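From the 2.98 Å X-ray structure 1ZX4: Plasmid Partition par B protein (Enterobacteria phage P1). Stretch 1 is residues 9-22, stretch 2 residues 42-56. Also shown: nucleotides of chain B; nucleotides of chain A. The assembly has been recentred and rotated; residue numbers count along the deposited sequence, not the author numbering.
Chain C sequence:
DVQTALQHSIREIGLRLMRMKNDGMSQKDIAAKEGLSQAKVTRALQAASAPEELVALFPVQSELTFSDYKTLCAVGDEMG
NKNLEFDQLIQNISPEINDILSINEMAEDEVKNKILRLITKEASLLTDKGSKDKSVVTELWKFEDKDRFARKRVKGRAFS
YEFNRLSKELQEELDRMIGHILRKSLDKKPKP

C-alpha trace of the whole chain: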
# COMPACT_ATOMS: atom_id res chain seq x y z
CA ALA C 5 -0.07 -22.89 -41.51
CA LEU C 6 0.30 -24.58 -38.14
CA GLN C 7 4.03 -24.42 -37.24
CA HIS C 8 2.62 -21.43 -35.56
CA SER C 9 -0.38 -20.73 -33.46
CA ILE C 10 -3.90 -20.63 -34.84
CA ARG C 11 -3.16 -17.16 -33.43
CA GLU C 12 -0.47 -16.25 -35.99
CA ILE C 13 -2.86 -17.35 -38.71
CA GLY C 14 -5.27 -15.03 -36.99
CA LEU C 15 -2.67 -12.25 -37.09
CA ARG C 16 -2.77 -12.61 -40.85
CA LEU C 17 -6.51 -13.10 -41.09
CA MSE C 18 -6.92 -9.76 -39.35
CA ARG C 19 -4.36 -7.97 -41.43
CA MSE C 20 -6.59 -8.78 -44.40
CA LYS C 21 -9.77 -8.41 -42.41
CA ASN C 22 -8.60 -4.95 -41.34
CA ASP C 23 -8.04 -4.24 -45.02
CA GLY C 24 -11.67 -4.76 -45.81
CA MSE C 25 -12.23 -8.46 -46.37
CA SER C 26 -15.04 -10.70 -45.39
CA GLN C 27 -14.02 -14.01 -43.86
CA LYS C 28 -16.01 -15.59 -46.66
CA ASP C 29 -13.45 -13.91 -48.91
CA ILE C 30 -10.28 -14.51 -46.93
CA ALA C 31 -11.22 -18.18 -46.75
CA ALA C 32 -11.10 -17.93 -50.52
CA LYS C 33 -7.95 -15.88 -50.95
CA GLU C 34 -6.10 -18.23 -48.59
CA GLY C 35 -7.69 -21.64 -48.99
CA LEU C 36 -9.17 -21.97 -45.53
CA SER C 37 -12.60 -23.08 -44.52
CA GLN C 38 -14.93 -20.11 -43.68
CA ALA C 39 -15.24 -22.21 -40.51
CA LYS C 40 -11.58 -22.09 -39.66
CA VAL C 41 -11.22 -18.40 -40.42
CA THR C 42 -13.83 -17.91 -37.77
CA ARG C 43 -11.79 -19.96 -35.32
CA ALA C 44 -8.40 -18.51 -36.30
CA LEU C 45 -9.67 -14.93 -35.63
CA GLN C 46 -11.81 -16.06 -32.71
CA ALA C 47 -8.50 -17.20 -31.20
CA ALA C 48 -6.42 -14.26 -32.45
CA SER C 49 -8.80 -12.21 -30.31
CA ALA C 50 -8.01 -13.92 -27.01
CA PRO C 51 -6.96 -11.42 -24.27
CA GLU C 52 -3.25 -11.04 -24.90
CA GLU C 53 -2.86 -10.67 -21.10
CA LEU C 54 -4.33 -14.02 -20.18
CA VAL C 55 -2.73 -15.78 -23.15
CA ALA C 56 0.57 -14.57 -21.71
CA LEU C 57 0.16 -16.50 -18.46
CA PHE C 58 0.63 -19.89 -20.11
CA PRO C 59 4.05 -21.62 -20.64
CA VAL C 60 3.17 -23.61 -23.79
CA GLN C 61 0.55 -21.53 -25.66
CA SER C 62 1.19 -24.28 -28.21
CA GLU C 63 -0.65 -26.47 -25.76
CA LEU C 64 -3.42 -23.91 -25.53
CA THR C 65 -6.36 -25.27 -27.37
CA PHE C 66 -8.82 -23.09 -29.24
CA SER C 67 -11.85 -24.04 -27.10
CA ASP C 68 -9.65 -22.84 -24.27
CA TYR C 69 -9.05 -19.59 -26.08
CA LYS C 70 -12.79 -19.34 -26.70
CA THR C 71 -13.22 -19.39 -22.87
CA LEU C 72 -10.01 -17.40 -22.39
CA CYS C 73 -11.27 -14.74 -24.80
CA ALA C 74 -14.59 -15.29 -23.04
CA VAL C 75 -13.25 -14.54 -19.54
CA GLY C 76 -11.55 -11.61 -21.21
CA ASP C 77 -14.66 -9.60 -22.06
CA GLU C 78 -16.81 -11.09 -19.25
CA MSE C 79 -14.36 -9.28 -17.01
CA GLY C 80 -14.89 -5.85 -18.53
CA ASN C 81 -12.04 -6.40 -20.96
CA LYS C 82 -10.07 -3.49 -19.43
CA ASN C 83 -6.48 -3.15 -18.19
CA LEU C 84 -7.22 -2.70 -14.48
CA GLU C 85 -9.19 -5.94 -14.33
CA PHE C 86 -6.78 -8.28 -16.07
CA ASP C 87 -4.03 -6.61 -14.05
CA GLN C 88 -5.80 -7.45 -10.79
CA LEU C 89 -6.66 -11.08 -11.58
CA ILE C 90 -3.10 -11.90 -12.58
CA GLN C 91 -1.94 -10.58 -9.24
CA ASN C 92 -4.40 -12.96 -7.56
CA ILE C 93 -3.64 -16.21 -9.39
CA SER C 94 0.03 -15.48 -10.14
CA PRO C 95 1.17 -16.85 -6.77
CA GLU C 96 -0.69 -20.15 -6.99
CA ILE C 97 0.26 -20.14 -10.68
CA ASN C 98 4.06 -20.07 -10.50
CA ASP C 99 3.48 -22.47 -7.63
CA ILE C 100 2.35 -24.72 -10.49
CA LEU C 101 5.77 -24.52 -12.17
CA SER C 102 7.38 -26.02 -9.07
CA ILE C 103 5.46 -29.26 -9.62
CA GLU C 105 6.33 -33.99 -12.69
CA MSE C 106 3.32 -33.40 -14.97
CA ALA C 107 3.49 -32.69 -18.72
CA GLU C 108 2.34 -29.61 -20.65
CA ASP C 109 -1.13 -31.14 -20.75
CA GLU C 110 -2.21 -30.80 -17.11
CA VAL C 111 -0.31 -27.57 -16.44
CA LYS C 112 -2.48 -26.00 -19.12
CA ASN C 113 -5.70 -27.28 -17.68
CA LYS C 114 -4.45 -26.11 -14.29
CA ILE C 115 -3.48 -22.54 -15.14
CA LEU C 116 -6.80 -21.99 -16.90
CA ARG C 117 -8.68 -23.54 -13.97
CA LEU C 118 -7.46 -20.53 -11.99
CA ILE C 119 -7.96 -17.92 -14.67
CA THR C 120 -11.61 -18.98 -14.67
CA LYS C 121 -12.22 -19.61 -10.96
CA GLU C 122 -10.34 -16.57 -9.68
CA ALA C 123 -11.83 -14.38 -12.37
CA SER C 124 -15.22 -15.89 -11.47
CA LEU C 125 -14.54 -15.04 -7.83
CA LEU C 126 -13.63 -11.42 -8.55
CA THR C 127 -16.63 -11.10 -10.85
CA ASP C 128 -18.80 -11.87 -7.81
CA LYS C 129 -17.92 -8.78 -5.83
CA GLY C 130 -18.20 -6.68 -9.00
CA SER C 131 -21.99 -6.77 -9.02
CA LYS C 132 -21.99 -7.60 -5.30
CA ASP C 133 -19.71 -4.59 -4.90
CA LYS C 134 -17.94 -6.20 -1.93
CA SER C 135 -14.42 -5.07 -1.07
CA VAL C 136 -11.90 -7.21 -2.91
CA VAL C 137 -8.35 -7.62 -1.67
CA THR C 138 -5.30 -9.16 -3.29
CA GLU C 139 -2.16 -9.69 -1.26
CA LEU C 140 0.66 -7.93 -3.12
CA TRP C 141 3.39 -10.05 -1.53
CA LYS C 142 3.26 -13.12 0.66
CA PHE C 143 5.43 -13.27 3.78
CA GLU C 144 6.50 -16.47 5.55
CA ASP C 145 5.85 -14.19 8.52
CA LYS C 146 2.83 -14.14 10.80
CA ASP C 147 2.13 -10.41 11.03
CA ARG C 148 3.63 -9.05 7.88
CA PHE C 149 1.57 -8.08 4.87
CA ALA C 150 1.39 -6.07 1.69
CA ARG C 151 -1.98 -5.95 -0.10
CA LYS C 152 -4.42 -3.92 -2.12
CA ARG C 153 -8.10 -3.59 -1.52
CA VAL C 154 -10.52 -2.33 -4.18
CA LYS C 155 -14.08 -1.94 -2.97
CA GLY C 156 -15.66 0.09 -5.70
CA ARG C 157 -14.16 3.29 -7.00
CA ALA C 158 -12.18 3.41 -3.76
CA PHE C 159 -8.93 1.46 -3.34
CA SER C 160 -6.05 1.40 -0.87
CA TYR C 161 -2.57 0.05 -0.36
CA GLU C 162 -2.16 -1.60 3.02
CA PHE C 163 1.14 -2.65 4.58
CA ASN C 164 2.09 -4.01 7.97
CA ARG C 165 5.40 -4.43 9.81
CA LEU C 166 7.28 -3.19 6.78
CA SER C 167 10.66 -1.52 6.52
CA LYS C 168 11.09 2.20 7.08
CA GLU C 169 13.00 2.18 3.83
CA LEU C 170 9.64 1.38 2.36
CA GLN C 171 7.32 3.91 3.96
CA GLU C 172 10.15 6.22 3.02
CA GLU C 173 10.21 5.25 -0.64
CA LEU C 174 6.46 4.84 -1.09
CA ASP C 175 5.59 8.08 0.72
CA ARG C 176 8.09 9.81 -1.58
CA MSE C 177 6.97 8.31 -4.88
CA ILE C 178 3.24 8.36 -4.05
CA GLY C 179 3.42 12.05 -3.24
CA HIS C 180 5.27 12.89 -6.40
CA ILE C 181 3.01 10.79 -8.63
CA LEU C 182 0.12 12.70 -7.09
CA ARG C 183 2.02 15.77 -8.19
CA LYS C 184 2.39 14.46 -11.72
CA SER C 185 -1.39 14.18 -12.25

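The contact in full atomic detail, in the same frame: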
# COMPACT_ATOMS: atom_id res chain seq x y z
N SER C 9 0.89 -21.00 -34.09
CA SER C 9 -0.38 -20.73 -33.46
C SER C 9 -1.56 -20.34 -34.33
O SER C 9 -1.44 -19.47 -35.20
CB SER C 9 -0.16 -19.70 -32.37
OG SER C 9 0.96 -18.87 -32.68
N ILE C 10 -2.70 -20.98 -34.10
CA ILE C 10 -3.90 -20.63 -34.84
C ILE C 10 -3.79 -19.09 -34.86
O ILE C 10 -3.99 -18.44 -35.89
CB ILE C 10 -5.18 -21.09 -34.06
CG1 ILE C 10 -6.43 -20.94 -34.93
CG2 ILE C 10 -5.36 -20.27 -32.80
CD1 ILE C 10 -6.51 -21.93 -36.07
N ARG C 11 -3.38 -18.57 -33.71
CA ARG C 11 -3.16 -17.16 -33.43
C ARG C 11 -2.40 -16.39 -34.51
O ARG C 11 -2.82 -15.32 -34.93
CB ARG C 11 -2.42 -17.02 -32.11
CG ARG C 11 -2.80 -15.82 -31.30
CD ARG C 11 -3.82 -16.22 -30.25
NE ARG C 11 -4.25 -15.09 -29.43
CZ ARG C 11 -3.43 -14.24 -28.82
NH1 ARG C 11 -2.11 -14.38 -28.91
NH2 ARG C 11 -3.94 -13.26 -28.08
N GLU C 12 -1.26 -16.92 -34.96
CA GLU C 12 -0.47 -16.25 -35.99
C GLU C 12 -1.17 -16.29 -37.33
O GLU C 12 -0.89 -15.48 -38.21
CB GLU C 12 0.91 -16.90 -36.11
CG GLU C 12 1.83 -16.56 -34.96
CD GLU C 12 2.43 -15.18 -35.10
OE1 GLU C 12 2.71 -14.56 -34.05
OE2 GLU C 12 2.64 -14.73 -36.25
N ILE C 13 -2.08 -17.25 -37.48
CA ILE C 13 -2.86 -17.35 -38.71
C ILE C 13 -3.82 -16.20 -38.54
O ILE C 13 -4.05 -15.43 -39.46
CB ILE C 13 -3.68 -18.64 -38.78
CG1 ILE C 13 -2.80 -19.85 -38.42
CG2 ILE C 13 -4.26 -18.79 -40.17
CD1 ILE C 13 -3.56 -21.16 -38.30
N GLY C 14 -4.36 -16.10 -37.32
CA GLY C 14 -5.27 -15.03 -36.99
C GLY C 14 -4.61 -13.69 -37.28
O GLY C 14 -5.21 -12.83 -37.91
N LEU C 15 -3.37 -13.50 -36.84
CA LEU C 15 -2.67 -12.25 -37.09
C LEU C 15 -2.88 -11.88 -38.53
O LEU C 15 -3.28 -10.77 -38.83
CB LEU C 15 -1.16 -12.39 -36.83
CG LEU C 15 -0.16 -11.23 -37.04
CD1 LEU C 15 -0.06 -10.82 -38.52
CD2 LEU C 15 -0.57 -10.05 -36.18
N ARG C 16 -2.62 -12.82 -39.41
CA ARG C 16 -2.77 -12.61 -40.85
C ARG C 16 -4.22 -12.32 -41.18
O ARG C 16 -4.54 -11.28 -41.76
CB ARG C 16 -2.31 -13.85 -41.61
CG ARG C 16 -2.16 -13.68 -43.12
CD ARG C 16 -1.52 -14.93 -43.70
NE ARG C 16 -1.22 -14.85 -45.12
CZ ARG C 16 -0.51 -15.76 -45.78
NH1 ARG C 16 -0.03 -16.82 -45.14
NH2 ARG C 16 -0.28 -15.63 -47.08
N LEU C 17 -5.09 -13.25 -40.82
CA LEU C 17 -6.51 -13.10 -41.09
C LEU C 17 -7.02 -11.72 -40.69
O LEU C 17 -7.94 -11.20 -41.30
CB LEU C 17 -7.32 -14.21 -40.41
CG LEU C 17 -6.80 -15.63 -40.72
CD1 LEU C 17 -7.85 -16.66 -40.34
CD2 LEU C 17 -6.48 -15.76 -42.18
N MSE C 18 -6.45 -11.09 -39.69
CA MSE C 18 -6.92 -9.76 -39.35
C MSE C 18 -6.32 -8.74 -40.27
O MSE C 18 -6.99 -7.82 -40.72
CB MSE C 18 -6.56 -9.41 -37.93
CG MSE C 18 -7.37 -10.16 -36.97
SE MSE C 18 -8.32 -8.88 -36.03
CE MSE C 18 -9.91 -8.80 -37.08
N ARG C 19 -5.05 -8.90 -40.56
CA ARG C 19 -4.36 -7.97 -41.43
C ARG C 19 -5.20 -7.76 -42.69
O ARG C 19 -5.37 -6.64 -43.16
CB ARG C 19 -2.98 -8.53 -41.78
CG ARG C 19 -2.01 -7.51 -42.27
CD ARG C 19 -0.91 -8.24 -42.96
NE ARG C 19 -0.19 -9.10 -42.03
CZ ARG C 19 0.56 -10.12 -42.40
NH1 ARG C 19 0.70 -10.43 -43.69
NH2 ARG C 19 1.22 -10.81 -41.49
N MSE C 20 -5.74 -8.85 -43.22
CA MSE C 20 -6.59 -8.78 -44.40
C MSE C 20 -7.93 -8.23 -43.96
O MSE C 20 -8.44 -7.26 -44.52
CB MSE C 20 -6.75 -10.18 -44.99
CG MSE C 20 -5.43 -10.85 -45.21
SE MSE C 20 -5.63 -12.61 -45.90
CE MSE C 20 -4.61 -12.42 -47.53
N LYS C 21 -8.50 -8.86 -42.94
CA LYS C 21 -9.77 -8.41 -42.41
C LYS C 21 -9.69 -6.89 -42.31
O LYS C 21 -10.44 -6.19 -42.98
CB LYS C 21 -10.04 -9.04 -41.04
CG LYS C 21 -11.33 -8.55 -40.40
CD LYS C 21 -12.02 -9.63 -39.57
CE LYS C 21 -13.49 -9.31 -39.36
NZ LYS C 21 -14.38 -10.21 -40.18
N ASN C 22 -8.78 -6.39 -41.49
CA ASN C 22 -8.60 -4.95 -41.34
C ASN C 22 -8.62 -4.22 -42.68
O ASN C 22 -9.11 -3.09 -42.77
CB ASN C 22 -7.25 -4.65 -40.68
CG ASN C 22 -6.89 -3.18 -40.74
OD1 ASN C 22 -7.36 -2.38 -39.92
ND2 ASN C 22 -6.04 -2.82 -41.72
N THR C 42 -13.11 -18.44 -38.91
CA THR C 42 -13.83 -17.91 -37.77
C THR C 42 -12.89 -18.14 -36.60
O THR C 42 -12.40 -17.20 -35.97
CB THR C 42 -15.10 -18.67 -37.51
OG1 THR C 42 -16.02 -18.41 -38.57
CG2 THR C 42 -15.68 -18.26 -36.17
N ARG C 43 -12.63 -19.43 -36.38
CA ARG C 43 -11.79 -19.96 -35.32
C ARG C 43 -10.42 -19.26 -35.22
O ARG C 43 -10.04 -18.78 -34.15
CB ARG C 43 -11.62 -21.47 -35.55
CG ARG C 43 -12.93 -22.32 -35.40
CD ARG C 43 -12.78 -23.77 -36.01
NE ARG C 43 -14.00 -24.59 -35.95
CZ ARG C 43 -14.30 -25.57 -36.82
NH1 ARG C 43 -13.50 -25.90 -37.86
NH2 ARG C 43 -15.46 -26.20 -36.69
N ALA C 44 -9.69 -19.17 -36.33
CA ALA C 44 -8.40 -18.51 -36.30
C ALA C 44 -8.46 -17.06 -35.76
O ALA C 44 -7.54 -16.63 -35.05
CB ALA C 44 -7.78 -18.53 -37.68
N LEU C 45 -9.51 -16.31 -36.12
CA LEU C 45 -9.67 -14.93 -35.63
C LEU C 45 -10.22 -15.03 -34.21
O LEU C 45 -9.72 -14.38 -33.28
CB LEU C 45 -10.63 -14.13 -36.52
CG LEU C 45 -10.21 -13.94 -37.98
CD1 LEU C 45 -11.45 -13.58 -38.75
CD2 LEU C 45 -9.13 -12.89 -38.17
N GLN C 46 -11.23 -15.88 -34.03
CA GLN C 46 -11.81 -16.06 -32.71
C GLN C 46 -10.68 -16.20 -31.70
O GLN C 46 -10.72 -15.61 -30.63
CB GLN C 46 -12.69 -17.29 -32.68
CG GLN C 46 -13.77 -17.21 -31.64
CD GLN C 46 -14.96 -18.09 -32.01
OE1 GLN C 46 -15.37 -18.15 -33.17
NE2 GLN C 46 -15.54 -18.78 -31.01
N ALA C 47 -9.65 -16.98 -32.06
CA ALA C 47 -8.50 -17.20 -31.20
C ALA C 47 -7.59 -15.99 -31.17
O ALA C 47 -7.14 -15.58 -30.11
CB ALA C 47 -7.71 -18.40 -31.67
N ALA C 48 -7.30 -15.42 -32.35
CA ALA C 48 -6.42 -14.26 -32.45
C ALA C 48 -6.99 -13.06 -31.71
O ALA C 48 -6.39 -11.98 -31.72
CB ALA C 48 -6.18 -13.91 -33.93
N SER C 49 -8.14 -13.26 -31.07
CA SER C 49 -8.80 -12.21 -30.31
C SER C 49 -8.61 -12.42 -28.82
O SER C 49 -8.86 -11.51 -28.04
CB SER C 49 -10.30 -12.23 -30.57
OG SER C 49 -10.96 -12.94 -29.53
N ALA C 50 -8.20 -13.61 -28.42
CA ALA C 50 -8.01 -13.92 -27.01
C ALA C 50 -7.16 -12.87 -26.31
O ALA C 50 -6.12 -12.46 -26.82
CB ALA C 50 -7.38 -15.29 -26.86
N PRO C 51 -7.60 -12.43 -25.12
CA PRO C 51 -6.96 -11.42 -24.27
C PRO C 51 -5.47 -11.62 -24.13
O PRO C 51 -5.02 -12.37 -23.28
CB PRO C 51 -7.66 -11.60 -22.93
CG PRO C 51 -9.01 -12.09 -23.32
CD PRO C 51 -8.69 -13.09 -24.39
N GLU C 52 -4.70 -10.94 -24.96
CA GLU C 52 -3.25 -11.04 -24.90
C GLU C 52 -2.77 -11.35 -23.46
O GLU C 52 -2.00 -12.29 -23.23
CB GLU C 52 -2.66 -9.72 -25.36
CG GLU C 52 -3.48 -9.03 -26.45
CD GLU C 52 -2.81 -9.13 -27.79
OE1 GLU C 52 -1.64 -8.70 -27.90
OE2 GLU C 52 -3.42 -9.64 -28.74
N GLU C 53 -3.24 -10.55 -22.50
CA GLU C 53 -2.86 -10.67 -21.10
C GLU C 53 -2.94 -12.09 -20.57
O GLU C 53 -1.95 -12.65 -20.10
CB GLU C 53 -3.74 -9.77 -20.23
CG GLU C 53 -3.51 -8.28 -20.46
CD GLU C 53 -4.54 -7.63 -21.39
OE1 GLU C 53 -4.72 -8.10 -22.54
OE2 GLU C 53 -5.17 -6.64 -20.97
N LEU C 54 -4.13 -12.66 -20.64
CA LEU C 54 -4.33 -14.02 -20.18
C LEU C 54 -3.44 -14.97 -20.98
O LEU C 54 -2.65 -15.73 -20.42
CB LEU C 54 -5.80 -14.40 -20.33
CG LEU C 54 -6.73 -13.56 -19.45
CD1 LEU C 54 -8.18 -13.96 -19.68
CD2 LEU C 54 -6.35 -13.77 -18.01
N VAL C 55 -3.54 -14.91 -22.31
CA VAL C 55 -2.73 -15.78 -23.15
C VAL C 55 -1.30 -15.83 -22.63
O VAL C 55 -0.68 -16.90 -22.60
CB VAL C 55 -2.69 -15.28 -24.63
CG1 VAL C 55 -1.74 -16.16 -25.46
CG2 VAL C 55 -4.08 -15.31 -25.24
N ALA C 56 -0.80 -14.68 -22.19
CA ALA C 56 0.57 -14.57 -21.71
C ALA C 56 0.89 -15.27 -20.38
O ALA C 56 2.04 -15.31 -19.96
CB ALA C 56 0.97 -13.10 -21.65
P DG B 18 -10.71 -27.19 -42.35
OP1 DG B 18 -9.55 -26.79 -43.18
OP2 DG B 18 -11.27 -26.24 -41.35
O5' DG B 18 -11.84 -27.67 -43.32
C5' DG B 18 -11.62 -28.80 -44.13
C4' DG B 18 -12.93 -29.45 -44.46
O4' DG B 18 -13.57 -29.81 -43.21
C3' DG B 18 -13.89 -28.52 -45.17
O3' DG B 18 -14.56 -29.22 -46.18
C2' DG B 18 -14.82 -28.03 -44.07
C1' DG B 18 -14.82 -29.17 -43.08
N9 DG B 18 -14.93 -28.76 -41.69
C8 DG B 18 -14.23 -27.75 -41.08
N7 DG B 18 -14.54 -27.61 -39.82
C5 DG B 18 -15.50 -28.59 -39.59
C6 DG B 18 -16.20 -28.94 -38.39
O6 DG B 18 -16.10 -28.41 -37.29
N1 DG B 18 -17.06 -30.03 -38.59
C2 DG B 18 -17.22 -30.69 -39.79
N2 DG B 18 -18.08 -31.73 -39.80
N3 DG B 18 -16.59 -30.36 -40.92
C4 DG B 18 -15.75 -29.31 -40.74
P DT A 5 -17.67 -14.80 -36.69
OP1 DT A 5 -17.41 -14.05 -35.43
OP2 DT A 5 -16.53 -15.25 -37.54
O5' DT A 5 -18.63 -16.01 -36.33
C5' DT A 5 -19.90 -15.73 -35.76
C4' DT A 5 -20.54 -16.98 -35.21
O4' DT A 5 -21.16 -17.76 -36.25
C3' DT A 5 -19.66 -17.93 -34.41
O3' DT A 5 -20.34 -18.26 -33.19
C2' DT A 5 -19.53 -19.14 -35.32
C1' DT A 5 -20.84 -19.12 -36.08
N1 DT A 5 -20.77 -19.70 -37.43
C2 DT A 5 -21.73 -20.64 -37.80
O2 DT A 5 -22.64 -20.99 -37.05
N3 DT A 5 -21.59 -21.11 -39.08
C4 DT A 5 -20.63 -20.74 -40.01
O4 DT A 5 -20.64 -21.23 -41.14
C5 DT A 5 -19.66 -19.78 -39.55
C7 DT A 5 -18.57 -19.36 -40.48
C6 DT A 5 -19.78 -19.31 -38.30
P DT B 17 -7.86 -27.09 -37.22
OP1 DT B 17 -6.62 -26.31 -37.49
OP2 DT B 17 -9.10 -26.39 -36.74
O5' DT B 17 -8.25 -27.93 -38.50
C5' DT B 17 -8.84 -29.20 -38.30
C4' DT B 17 -9.60 -29.62 -39.53
O4' DT B 17 -10.65 -30.50 -39.10
C3' DT B 17 -10.29 -28.42 -40.14
O3' DT B 17 -10.40 -28.51 -41.53
C2' DT B 17 -11.66 -28.42 -39.52
C1' DT B 17 -11.92 -29.89 -39.23
N1 DT B 17 -12.65 -30.07 -37.96
C2 DT B 17 -13.51 -31.12 -37.89
O2 DT B 17 -13.66 -31.90 -38.80
N3 DT B 17 -14.20 -31.23 -36.71
C4 DT B 17 -14.11 -30.40 -35.62
O4 DT B 17 -14.79 -30.64 -34.61
C5 DT B 17 -13.18 -29.29 -35.76
C7 DT B 17 -13.04 -28.31 -34.64
C6 DT B 17 -12.49 -29.19 -36.90

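The helix running from Ile10 crosses the helix through Ala44 and Leu45 almost at a right angle (98°), with the axes 7.4 Å apart at closest approach. Gly14, which has no side chain, lies at the crossing and leaves room for this close passage. Gly14 CA lies 3.4 Å from Ala48 CB and makes a CA-H...O contact with Ala44 O, also at 3.4 Å; a side chain here would clash with both.

Arg11 covers the most surface. Although its CA-to-CB bond points sideways, its guanidinium reaches in among Ala47, Ala48, Glu52 and Val55. There Arg11 binds two backbone carbonyls: Arg11 NE donates to Ala47 O (3.0 Å) and Arg11 NH2 to Ala50 O (2.6 Å), both oxygens lying near the guanidinium plane. Val55 CG2 covers one face, 3.5 Å from Arg11 NH2. The salt bridge from Arg11 NH2 to Glu52 OE2 is long, 3.7 Å, and purely electrostatic, since the oxygen lies well out of that plane.

The rest of the contact is largely apolar. Leu45 extends its side chain among Gly14, Leu17, Met18 and Lys21, its CD2 3.2 Å from Leu17 CB. Ala44 fits a hollow formed by Ile10, Ile13, Gly14 and Leu17, its CB 3.3 Å from Leu17 CD1. Neighbouring Arg43 instead directs its guanidinium to DG18 of chain B, where Arg43 NH1 donates to DG18 N7 (2.8 Å).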